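Local coordinates for protein ketosynthase (Streptomyces sp. MSC090213JE08, PDB 6KXD) that probably condenses a fatty acyl-ACP with malonyl-ACP, releasing carbon dioxide, to give a 3-oxoacyl-ACP in a highly reducing type II polyketide synthase, at residues 106-111 with 192-197; 148-153 with 161-166; 172-177 with 340-345; 10-15 with 236-241; 85-90 with 154-159. All coordinates share one frame; numbering follows the deposited sequence.

Interaction 1 (106-111 with 192-197)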
# COMPACT_ATOMS: atom_id res chain seq x y z
N VAL A 106 8.87 11.32 -4.14
CA VAL A 106 8.04 10.30 -3.65
C VAL A 106 8.56 9.00 -4.28
O VAL A 106 8.83 8.95 -5.46
CB VAL A 106 6.56 10.59 -3.96
CG1 VAL A 106 5.69 9.35 -3.84
CG2 VAL A 106 6.02 11.69 -3.07
N ILE A 107 8.65 7.94 -3.45
CA ILE A 107 8.94 6.60 -3.91
C ILE A 107 7.78 5.73 -3.43
O ILE A 107 7.59 5.60 -2.26
CB ILE A 107 10.26 6.09 -3.34
CG1 ILE A 107 11.44 6.95 -3.79
CG2 ILE A 107 10.45 4.62 -3.69
CD1 ILE A 107 12.75 6.53 -3.16
N THR A 108 7.03 5.20 -4.37
CA THR A 108 5.83 4.48 -4.02
C THR A 108 5.83 3.21 -4.87
O THR A 108 5.87 3.29 -6.11
CB THR A 108 4.62 5.41 -4.11
OG1 THR A 108 3.44 4.64 -3.86
CG2 THR A 108 4.53 6.09 -5.45
N VAL A 109 5.94 2.10 -4.15
CA VAL A 109 6.05 0.78 -4.66
C VAL A 109 4.81 0.02 -4.22
O VAL A 109 4.52 -0.08 -3.05
CB VAL A 109 7.30 0.04 -4.17
CG1 VAL A 109 7.33 -1.35 -4.76
CG2 VAL A 109 8.57 0.80 -4.54
N GLY A 110 4.13 -0.55 -5.20
CA GLY A 110 2.99 -1.39 -4.94
C GLY A 110 3.43 -2.81 -4.68
O GLY A 110 4.43 -3.25 -5.21
N THR A 111 2.66 -3.55 -3.89
CA THR A 111 2.92 -4.96 -3.71
C THR A 111 1.65 -5.70 -3.30
O THR A 111 0.77 -5.12 -2.67
CB THR A 111 4.00 -5.23 -2.67
OG1 THR A 111 4.47 -6.55 -2.95
CG2 THR A 111 3.53 -5.19 -1.24
N ALA A 192 8.90 11.42 -8.83
CA ALA A 192 8.30 10.27 -8.16
C ALA A 192 8.81 8.99 -8.86
O ALA A 192 8.80 8.90 -10.09
CB ALA A 192 6.82 10.40 -8.26
N LEU A 193 9.33 8.06 -8.07
CA LEU A 193 9.65 6.72 -8.51
C LEU A 193 8.50 5.83 -8.07
O LEU A 193 8.31 5.58 -6.88
CB LEU A 193 10.96 6.24 -7.88
CG LEU A 193 12.12 7.23 -7.98
CD1 LEU A 193 13.41 6.63 -7.42
CD2 LEU A 193 12.29 7.67 -9.42
N CYS A 194 7.75 5.34 -9.05
CA CYS A 194 6.53 4.67 -8.78
C CYS A 194 6.51 3.32 -9.49
O CYS A 194 6.93 3.21 -10.61
CB CYS A 194 5.38 5.47 -9.34
SG CYS A 194 5.39 7.15 -8.68
N GLY A 195 5.95 2.33 -8.84
CA GLY A 195 5.68 1.10 -9.54
C GLY A 195 5.16 0.04 -8.61
O GLY A 195 4.30 0.26 -7.75
N GLY A 196 5.69 -1.16 -8.80
CA GLY A 196 5.29 -2.29 -8.03
C GLY A 196 6.28 -3.41 -8.21
O GLY A 196 7.08 -3.38 -9.15
N ALA A 197 6.24 -4.32 -7.26
CA ALA A 197 7.20 -5.38 -7.11
C ALA A 197 6.54 -6.52 -6.36
O ALA A 197 5.81 -6.27 -5.41
CB ALA A 197 8.38 -4.90 -6.32
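The flat groups between Val106-Gly110 and Ala192-Ala197 are peptide units, joined N-H to C=O across two parallel strands. Gly195 N lies in the carbonyl plane of Thr108 at 2.9 Å from its O, whereas Gly110 N, 2.7 Å from Gly195 O, is tilted 31° from that carbonyl's plane. Leu193 N to Val106 O, Thr108 N to Leu193 O and Ala197 N to Gly110 O complete the ladder of a parallel pair. Above one face of these peptides stand Ile107, Val109 and Leu193; below the other stand Val106, Thr108, Ala192 and Cys194. Ile107 and Leu193 lie side by side and point the same way, with Ile107 CG1 4.1 Å from Leu193 CD1. On the reverse face, Thr108 CG2 rests 3.5 Å from Cys194 SG. At Gly110 and Gly196 the CA atoms come within 4.0 Å, and a CB on either glycine would be tight against a carbonyl oxygen opposite. Past the ladder, Thr111 OG1 is anti to its backbone N (chi1 -159°) and donates to Ala197 O at 2.8 Å, while Gly114 N also bonds to this hydroxyl. An alanine here would probably leave Ala197 O without its hydroxyl donor and Gly114 N without its acceptor. Both strands belong to the large mixed sheet, in the part contributed by the N-terminal half: 161-166 adjoins 105-110, 234-242 adjoins 191-198, helix 147-156 packs on the Ile107-Val109 face and helix 172-185 on the Val106-Cys194 face.

Interaction 2 (148-153 with 161-166)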
# COMPACT_ATOMS: atom_id res chain seq x y z
N LEU A 148 9.89 -2.22 0.98
CA LEU A 148 10.06 -2.22 -0.43
C LEU A 148 10.33 -0.82 -0.96
O LEU A 148 11.02 -0.68 -1.97
CB LEU A 148 8.81 -2.74 -1.13
CG LEU A 148 8.42 -4.18 -0.79
CD1 LEU A 148 7.22 -4.58 -1.63
CD2 LEU A 148 9.58 -5.13 -1.02
N SER A 149 9.75 0.20 -0.31
CA SER A 149 9.90 1.58 -0.71
C SER A 149 11.16 2.17 -0.13
O SER A 149 11.89 2.84 -0.85
CB SER A 149 8.65 2.38 -0.31
OG SER A 149 7.69 2.16 -1.33
N THR A 150 11.39 1.92 1.15
CA THR A 150 12.50 2.54 1.87
C THR A 150 13.85 2.03 1.34
O THR A 150 14.81 2.80 1.28
CB THR A 150 12.42 2.33 3.39
OG1 THR A 150 12.47 0.95 3.75
CG2 THR A 150 11.20 3.02 3.97
N VAL A 151 13.95 0.76 0.92
CA VAL A 151 15.26 0.28 0.44
C VAL A 151 15.68 0.99 -0.84
O VAL A 151 16.87 1.05 -1.10
CB VAL A 151 15.33 -1.24 0.22
CG1 VAL A 151 15.34 -1.98 1.53
CG2 VAL A 151 14.22 -1.70 -0.71
N ILE A 152 14.72 1.38 -1.70
CA ILE A 152 15.02 2.13 -2.88
C ILE A 152 15.69 3.43 -2.46
O ILE A 152 16.66 3.84 -3.09
CB ILE A 152 13.80 2.41 -3.74
CG1 ILE A 152 13.25 1.10 -4.31
CG2 ILE A 152 14.14 3.44 -4.80
CD1 ILE A 152 11.93 1.22 -4.96
N ALA A 153 15.12 4.08 -1.44
CA ALA A 153 15.68 5.36 -1.02
C ALA A 153 17.11 5.11 -0.54
O ALA A 153 18.04 5.93 -0.78
CB ALA A 153 14.84 6.03 0.03
N VAL A 161 12.63 11.64 0.96
CA VAL A 161 11.71 10.84 0.25
C VAL A 161 10.55 10.52 1.19
O VAL A 161 10.77 10.20 2.36
CB VAL A 161 12.46 9.56 -0.18
CG1 VAL A 161 11.56 8.36 -0.38
CG2 VAL A 161 13.28 9.89 -1.42
N GLU A 162 9.34 10.56 0.62
CA GLU A 162 8.19 9.86 1.14
C GLU A 162 8.16 8.47 0.49
O GLU A 162 7.83 8.34 -0.67
CB GLU A 162 6.95 10.65 0.81
CG GLU A 162 5.67 10.12 1.43
CD GLU A 162 4.47 10.89 0.91
OE1 GLU A 162 4.69 11.92 0.23
OE2 GLU A 162 3.34 10.46 1.15
N ALA A 163 8.50 7.47 1.27
CA ALA A 163 8.57 6.06 0.82
C ALA A 163 7.32 5.32 1.30
O ALA A 163 7.21 4.99 2.44
CB ALA A 163 9.80 5.40 1.36
N THR A 164 6.38 5.15 0.37
CA THR A 164 5.11 4.60 0.67
C THR A 164 4.95 3.32 -0.14
O THR A 164 4.93 3.34 -1.39
CB THR A 164 3.99 5.57 0.28
OG1 THR A 164 4.21 6.79 0.99
CG2 THR A 164 2.64 5.04 0.68
N THR A 165 4.77 2.22 0.55
CA THR A 165 4.39 1.02 -0.18
C THR A 165 2.86 0.92 -0.19
O THR A 165 2.26 0.95 0.85
CB THR A 165 4.92 -0.23 0.50
OG1 THR A 165 6.33 -0.04 0.48
CG2 THR A 165 4.58 -1.50 -0.23
N VAL A 166 2.31 0.83 -1.39
CA VAL A 166 0.89 0.71 -1.56
C VAL A 166 0.56 -0.79 -1.68
O VAL A 166 1.02 -1.51 -2.56
CB VAL A 166 0.41 1.54 -2.75
CG1 VAL A 166 -1.08 1.34 -2.95
CG2 VAL A 166 0.74 3.03 -2.52
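Helix residues 148-153 lie over strand 161-166 with their axes 6.8 Å apart at closest and inclined at 147°, and the chains approach most nearly where Ser149 CA and Ala163 CA are 4.9 Å apart. This is the return leg of a beta-alpha-beta crossover: after an excursion through helices 116-129 and 137-140, helix 147-156 leads from strand 105-110 to its parallel neighbour 161-166. Ser149 carries the contact. Its OG is anti to the carbonyl carbon (chi1 -82°) and drops between two strand oxygens, alternatives for its one proton: Thr164 O at 3.0 Å, where any bond is weak, and Thr165 OG1 at 3.2 Å. Thr165 OG1 has its own partner in Ala145 O, just before the helix, and Ser149 OG has a further weak bond from Val109 N. The methyl of Ala163 packs beside the serine, its CB 3.6 Å from Ser149 CB and 3.8 Å from Thr150 CG2. Thr150 OG1 bonds to Asp363 O of the neighbouring subunit. Thr165 makes backbone hydrogen bonds to that subunit, whose Val259 packs on Ala153 and Ala163, so this layer forms part of the dimer interface. At the far end, Ala153 CB sits against Val161 CG1 at 4.0 Å.

Interaction 3 (172-177 with 340-345)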
# COMPACT_ATOMS: atom_id res chain seq x y z
N ALA A 172 -1.80 -2.23 -7.39
CA ALA A 172 -0.93 -1.40 -6.57
C ALA A 172 -0.02 -0.56 -7.46
O ALA A 172 0.21 0.59 -7.19
CB ALA A 172 -0.20 -2.27 -5.58
N GLY A 173 0.47 -1.11 -8.58
CA GLY A 173 1.31 -0.34 -9.51
C GLY A 173 0.62 0.92 -10.03
O GLY A 173 1.17 1.96 -10.02
N ASN A 174 -0.63 0.80 -10.45
CA ASN A 174 -1.41 1.90 -10.93
C ASN A 174 -1.71 2.89 -9.80
O ASN A 174 -1.67 4.10 -10.02
CB ASN A 174 -2.73 1.42 -11.53
CG ASN A 174 -2.66 1.14 -13.02
OD1 ASN A 174 -1.60 1.36 -13.62
ND2 ASN A 174 -3.73 0.59 -13.57
N TYR A 175 -2.02 2.37 -8.62
CA TYR A 175 -2.20 3.27 -7.46
C TYR A 175 -0.96 4.11 -7.25
O TYR A 175 -1.03 5.32 -6.94
CB TYR A 175 -2.43 2.53 -6.16
CG TYR A 175 -3.85 2.13 -5.89
CD1 TYR A 175 -4.47 1.14 -6.63
CD2 TYR A 175 -4.55 2.72 -4.86
CE1 TYR A 175 -5.77 0.76 -6.34
CE2 TYR A 175 -5.83 2.34 -4.55
CZ TYR A 175 -6.44 1.35 -5.29
OH TYR A 175 -7.72 1.01 -4.95
N SER A 176 0.19 3.44 -7.37
CA SER A 176 1.48 4.06 -7.06
C SER A 176 1.80 5.15 -8.09
O SER A 176 2.25 6.22 -7.72
CB SER A 176 2.56 2.99 -6.96
OG SER A 176 2.36 2.14 -5.84
N VAL A 177 1.60 4.85 -9.39
CA VAL A 177 1.83 5.80 -10.45
C VAL A 177 0.89 6.99 -10.25
O VAL A 177 1.30 8.14 -10.36
CB VAL A 177 1.64 5.15 -11.84
CG1 VAL A 177 1.64 6.18 -12.94
CG2 VAL A 177 2.68 4.08 -12.14
N ALA A 340 3.42 -6.20 -9.05
CA ALA A 340 4.12 -5.64 -10.19
C ALA A 340 3.21 -5.51 -11.41
O ALA A 340 3.58 -4.87 -12.41
CB ALA A 340 5.31 -6.49 -10.51
N ALA A 341 2.05 -6.17 -11.38
CA ALA A 341 1.32 -6.41 -12.60
C ALA A 341 0.96 -5.10 -13.28
O ALA A 341 1.32 -4.92 -14.42
CB ALA A 341 0.13 -7.29 -12.38
N SER A 342 0.32 -4.17 -12.56
CA SER A 342 -0.13 -2.97 -13.19
C SER A 342 1.03 -2.04 -13.51
O SER A 342 0.90 -1.22 -14.38
CB SER A 342 -1.24 -2.27 -12.38
OG SER A 342 -0.89 -2.12 -11.01
N ALA A 343 2.16 -2.16 -12.78
CA ALA A 343 3.31 -1.33 -13.03
C ALA A 343 3.98 -1.77 -14.35
O ALA A 343 4.27 -0.93 -15.20
CB ALA A 343 4.28 -1.40 -11.90
N LEU A 344 4.15 -3.09 -14.48
CA LEU A 344 4.65 -3.72 -15.74
C LEU A 344 3.67 -3.45 -16.88
O LEU A 344 4.10 -3.07 -17.94
CB LEU A 344 4.91 -5.21 -15.53
CG LEU A 344 6.13 -5.51 -14.66
CD1 LEU A 344 6.21 -6.97 -14.25
CD2 LEU A 344 7.42 -5.02 -15.33
N GLY A 345 2.36 -3.47 -16.61
CA GLY A 345 1.37 -3.01 -17.61
C GLY A 345 1.53 -1.56 -18.00
O GLY A 345 1.47 -1.20 -19.22
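Ser342 holds its OG between its own backbone N and carbonyl carbon (chi1 49°), a rotation that aims the hydroxyl at the first turn of helix 172-185. There Asn174 N donates to Ser342 OG over 3.0 Å with an N-H...O angle of 146°, and the same oxygen lies 3.0 Å from Gly173 N. Asn174 also touches through its amide carbon, CG 3.7 Å from Ser342 CB. Gly173 allows the close approach: its CA is 4.2 Å from Ala343 CA, and a CB on it would clash with Ala343 N and Ser342 OG. Ala343 CB packs on Gly173 CA at 4.0 Å. The axes of the segments 172-177 and 341-345 pass 7.0 Å apart at 63°, and their helices form the buried central layer of the thiolase fold. Asn390 ties both together, since its ND2 bonds to Asn174 OD1 and to Ser342 O, while Asn174 ND2 bonds to Ala400 O. Ser342 OG in turn bonds to Cys170 O, just before the helix. One hydroxyl thus joins a helix-start N-H to the Cys170 carbonyl, which would probably help fix the backbone here, close to where thiolase-fold ketosynthases generally place their active site.

Interaction 4 (10-15 with 236-241)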
# COMPACT_ATOMS: atom_id res chain seq x y z
N VAL A 10 2.79 15.91 -16.12
CA VAL A 10 3.70 14.91 -15.56
C VAL A 10 4.03 13.88 -16.64
O VAL A 10 3.11 13.33 -17.27
CB VAL A 10 3.04 14.22 -14.35
CG1 VAL A 10 3.93 13.14 -13.76
CG2 VAL A 10 2.59 15.24 -13.32
N VAL A 11 5.31 13.54 -16.75
CA VAL A 11 5.82 12.74 -17.82
C VAL A 11 6.68 11.60 -17.28
O VAL A 11 7.24 11.69 -16.20
CB VAL A 11 6.60 13.62 -18.82
CG1 VAL A 11 5.64 14.50 -19.63
CG2 VAL A 11 7.66 14.48 -18.14
N LEU A 12 6.73 10.53 -18.07
CA LEU A 12 7.50 9.36 -17.78
C LEU A 12 8.85 9.50 -18.46
O LEU A 12 8.93 9.33 -19.68
CB LEU A 12 6.78 8.11 -18.31
CG LEU A 12 5.46 7.79 -17.60
CD1 LEU A 12 4.69 6.67 -18.28
CD2 LEU A 12 5.70 7.44 -16.14
N THR A 13 9.89 9.71 -17.65
CA THR A 13 11.24 9.89 -18.14
C THR A 13 12.11 8.64 -17.96
O THR A 13 13.21 8.59 -18.51
CB THR A 13 11.89 11.09 -17.47
OG1 THR A 13 11.78 10.90 -16.06
CG2 THR A 13 11.20 12.38 -17.87
N GLY A 14 11.67 7.65 -17.19
CA GLY A 14 12.48 6.45 -17.01
C GLY A 14 11.62 5.24 -16.70
O GLY A 14 10.59 5.36 -16.04
N PHE A 15 12.04 4.09 -17.22
CA PHE A 15 11.42 2.81 -16.97
C PHE A 15 12.48 1.83 -16.51
O PHE A 15 13.54 1.70 -17.13
CB PHE A 15 10.78 2.20 -18.22
CG PHE A 15 9.65 2.98 -18.84
CD1 PHE A 15 8.75 3.68 -18.06
CD2 PHE A 15 9.44 2.95 -20.21
CE1 PHE A 15 7.69 4.37 -18.63
CE2 PHE A 15 8.37 3.62 -20.78
CZ PHE A 15 7.50 4.33 -19.99
N GLY A 236 8.29 -3.27 -11.81
CA GLY A 236 8.35 -2.19 -12.70
C GLY A 236 8.41 -0.92 -11.92
O GLY A 236 7.61 -0.72 -11.00
N ILE A 237 9.38 -0.09 -12.28
CA ILE A 237 9.52 1.23 -11.69
C ILE A 237 9.51 2.24 -12.81
O ILE A 237 10.27 2.12 -13.79
CB ILE A 237 10.76 1.34 -10.80
CG1 ILE A 237 10.73 0.31 -9.66
CG2 ILE A 237 10.89 2.74 -10.25
CD1 ILE A 237 9.67 0.61 -8.60
N LEU A 238 8.68 3.27 -12.61
CA LEU A 238 8.54 4.35 -13.52
C LEU A 238 9.07 5.61 -12.86
O LEU A 238 8.76 5.89 -11.70
CB LEU A 238 7.07 4.52 -13.90
CG LEU A 238 6.44 3.35 -14.66
CD1 LEU A 238 5.95 2.29 -13.69
CD2 LEU A 238 5.30 3.83 -15.54
N VAL A 239 9.89 6.37 -13.59
CA VAL A 239 10.23 7.72 -13.17
C VAL A 239 9.19 8.68 -13.73
O VAL A 239 9.06 8.81 -14.97
CB VAL A 239 11.66 8.12 -13.59
CG1 VAL A 239 12.00 9.51 -13.05
CG2 VAL A 239 12.69 7.10 -13.14
N LEU A 240 8.46 9.34 -12.81
CA LEU A 240 7.56 10.39 -13.11
C LEU A 240 8.24 11.70 -12.76
O LEU A 240 8.90 11.78 -11.72
CB LEU A 240 6.27 10.28 -12.29
CG LEU A 240 5.22 9.31 -12.80
CD1 LEU A 240 5.71 7.88 -12.69
CD2 LEU A 240 3.92 9.49 -12.03
N GLU A 241 8.01 12.73 -13.57
CA GLU A 241 8.64 14.03 -13.38
C GLU A 241 7.71 15.12 -13.87
O GLU A 241 6.96 14.89 -14.82
CB GLU A 241 9.92 14.13 -14.21
CG GLU A 241 11.14 13.57 -13.53
CD GLU A 241 12.43 13.87 -14.29
OE1 GLU A 241 12.93 12.96 -14.98
OE2 GLU A 241 12.94 15.02 -14.17
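Thr13 and Glu241 meet across antiparallel strands with their side chains at about a right angle. Thr13 OG1 donates to Glu241 OE1 at 2.6 Å, reaching it on the anti side and 18° out of the carboxylate plane. The other face is apolar, Leu12 and Leu240 lying side by side with CD2 of Leu12 a tight 3.5 Å from CD1 of Leu240. Leu238 crosses Leu12 obliquely, CD2 to CD2 at 3.7 Å, and the same Leu238 methyl lies 3.9 Å from CE1 of Phe15, whose ring takes Leu12 CD1 at its edge, in plane. A beta bulge separates these pairs: Val239 stands opposite both Thr13 and Gly14, its O accepting from Thr13 N and its N donating to Gly14 O at 2.7 Å. At Gly14 a CB would clash with Val239 CG2, and Gly14 N is buried without a partner. Glu241 also bridges to Arg249 through OE1 and to Arg103 through OE2. An alanine in its place would probably leave Thr13 OG1 without this acceptor and deprive Arg249 and Arg103 of this counter-charge. The chemistry is divided: a leucine-rich face turns to helices 172-185 and 341-355, and on the other a carboxylate gathers two hydroxyls, of Thr13 and Ser245, and two arginines.

Interaction 5 (85-90 with 154-159)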
# COMPACT_ATOMS: atom_id res chain seq x y z
N ALA A 85 14.88 -2.53 -10.41
CA ALA A 85 14.12 -1.80 -11.34
C ALA A 85 14.25 -0.30 -11.11
O ALA A 85 14.21 0.49 -12.07
CB ALA A 85 12.66 -2.23 -11.29
N ALA A 86 14.33 0.12 -9.84
CA ALA A 86 14.47 1.52 -9.53
C ALA A 86 15.80 2.04 -10.11
O ALA A 86 15.80 3.09 -10.74
CB ALA A 86 14.43 1.73 -8.05
N ARG A 87 16.88 1.30 -9.86
CA ARG A 87 18.23 1.62 -10.42
C ARG A 87 18.06 1.80 -11.93
O ARG A 87 18.33 2.84 -12.47
CB ARG A 87 19.24 0.56 -10.00
CG ARG A 87 20.59 0.63 -10.71
CD ARG A 87 21.41 1.79 -10.22
NE ARG A 87 21.87 1.61 -8.84
CZ ARG A 87 22.38 2.60 -8.12
NH1 ARG A 87 22.54 3.79 -8.68
NH2 ARG A 87 22.66 2.43 -6.85
N MET A 88 17.54 0.76 -12.60
CA MET A 88 17.35 0.79 -14.02
C MET A 88 16.55 2.01 -14.45
O MET A 88 16.83 2.62 -15.45
CB MET A 88 16.60 -0.44 -14.51
CG MET A 88 17.42 -1.66 -14.46
SD MET A 88 16.45 -3.02 -15.15
CE MET A 88 16.73 -4.17 -13.82
N ALA A 89 15.49 2.33 -13.69
CA ALA A 89 14.61 3.37 -14.09
C ALA A 89 15.34 4.71 -14.02
O ALA A 89 15.13 5.54 -14.89
CB ALA A 89 13.39 3.38 -13.21
N VAL A 90 16.11 4.93 -12.95
CA VAL A 90 16.77 6.21 -12.82
C VAL A 90 17.91 6.28 -13.85
O VAL A 90 18.07 7.31 -14.51
CB VAL A 90 17.21 6.54 -11.39
CG1 VAL A 90 16.01 6.70 -10.47
CG2 VAL A 90 18.22 5.58 -10.81
N ARG A 154 17.27 4.02 0.20
CA ARG A 154 18.57 3.64 0.73
C ARG A 154 19.58 3.44 -0.40
O ARG A 154 20.70 3.97 -0.36
CB ARG A 154 18.47 2.37 1.58
CG ARG A 154 17.85 2.62 2.94
CD ARG A 154 17.88 1.38 3.80
NE ARG A 154 19.23 0.93 4.04
CZ ARG A 154 19.53 -0.31 4.46
NH1 ARG A 154 18.55 -1.14 4.76
NH2 ARG A 154 20.79 -0.68 4.59
N GLU A 155 19.20 2.64 -1.37
CA GLU A 155 20.11 2.31 -2.50
C GLU A 155 20.45 3.56 -3.34
O GLU A 155 21.60 3.73 -3.78
CB GLU A 155 19.44 1.25 -3.36
CG GLU A 155 20.23 0.90 -4.59
CD GLU A 155 21.59 0.25 -4.35
OE1 GLU A 155 21.85 -0.19 -3.21
OE2 GLU A 155 22.38 0.20 -5.33
N LEU A 156 19.48 4.44 -3.57
CA LEU A 156 19.71 5.58 -4.41
C LEU A 156 20.20 6.80 -3.61
O LEU A 156 20.43 7.87 -4.23
CB LEU A 156 18.46 5.88 -5.23
CG LEU A 156 18.05 4.73 -6.14
CD1 LEU A 156 16.79 5.07 -6.89
CD2 LEU A 156 19.18 4.37 -7.08
N ARG A 157 20.36 6.64 -2.30
CA ARG A 157 20.88 7.65 -1.39
C ARG A 157 19.99 8.89 -1.39
O ARG A 157 20.46 10.01 -1.52
CB ARG A 157 22.32 7.98 -1.81
CG ARG A 157 23.25 6.77 -1.72
CD ARG A 157 23.46 6.33 -0.30
NE ARG A 157 24.05 7.39 0.50
CZ ARG A 157 24.08 7.41 1.83
NH1 ARG A 157 23.59 6.39 2.53
NH2 ARG A 157 24.58 8.47 2.45
N MET A 158 18.69 8.65 -1.24
CA MET A 158 17.70 9.68 -1.26
C MET A 158 17.02 9.74 0.10
O MET A 158 16.10 8.97 0.39
CB MET A 158 16.65 9.37 -2.32
CG MET A 158 17.20 9.33 -3.70
SD MET A 158 16.02 8.71 -4.92
CE MET A 158 14.87 10.08 -4.95
N PRO A 159 17.44 10.64 1.00
CA PRO A 159 16.83 10.71 2.33
C PRO A 159 15.52 11.49 2.33
O PRO A 159 14.67 11.24 3.19
CB PRO A 159 17.89 11.41 3.19
CG PRO A 159 18.67 12.25 2.20
CD PRO A 159 18.65 11.49 0.89
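Ala86, the first residue of 85-90 to touch the other helix, sets its CB 4.3 Å from Leu156 CD1. Arg87 follows and carries the polar half of the contact. Its CG is anti to the backbone N (chi1 170°), and bends at chi2 and chi3 fold the chain across to Glu155. NH2 donates to Glu155 OE2 at 2.7 Å, a nearly straight salt bridge with an N-H...O angle of 166°. The oxygen lies in the guanidinium plane; NH2 meets it from 39° above the carboxylate plane, and the guanidinium and carboxylate planes are nearly perpendicular. Leu156 slides past Arg87 in the opposite direction and lays CD2 over the centre of one guanidinium face, 3.8 Å from CZ. Both charges have further partners: Arg87 NH1 bridges to Glu97 and its NE bonds to Trp66 O, while the carboxylate of Glu155 takes the backbone N-H groups of His68, His69 and Val70. These bonds probably hold both groups in orientation. A turn later Val90 reaches Leu156 tip to tip, its CG1 4.0 Å from Leu156 CD1. Beyond Leu156 the chain turns at Arg157, whose positive phi and bonds back into the last turn make a Schellman motif ending helix 147-156. Helices 77-93 and 147-156 lie together on one face of the N-terminal sheet, an outer helical layer of the alpha-beta-alpha-beta-alpha thiolase fold.

Overall arrangement
All five contacts are buried: the centre of interaction 3 is about 4 Å from the chain centre, that of interaction 5 about 18 Å. Interactions 1, 2 and 4 reach one mixed sheet, in which strand 191-198 pairs with 105-110 on one side and 234-242 on the other; Cys194 O and Leu238 N, 2.7 Å apart, join interactions 1 and 4. Interactions 2 and 5 share helix 147-156. Backbone ladders dominate interactions 1 and 4, hydroxyls interactions 2 and 3, and a salt bridge interaction 5. Helix 172-185 of interaction 3 packs on one sheet face, the helices of interactions 2 and 5 on the other; the neighbouring subunit adjoins interactions 2 and 5, touches 1 and 3 at single residues, but not 4.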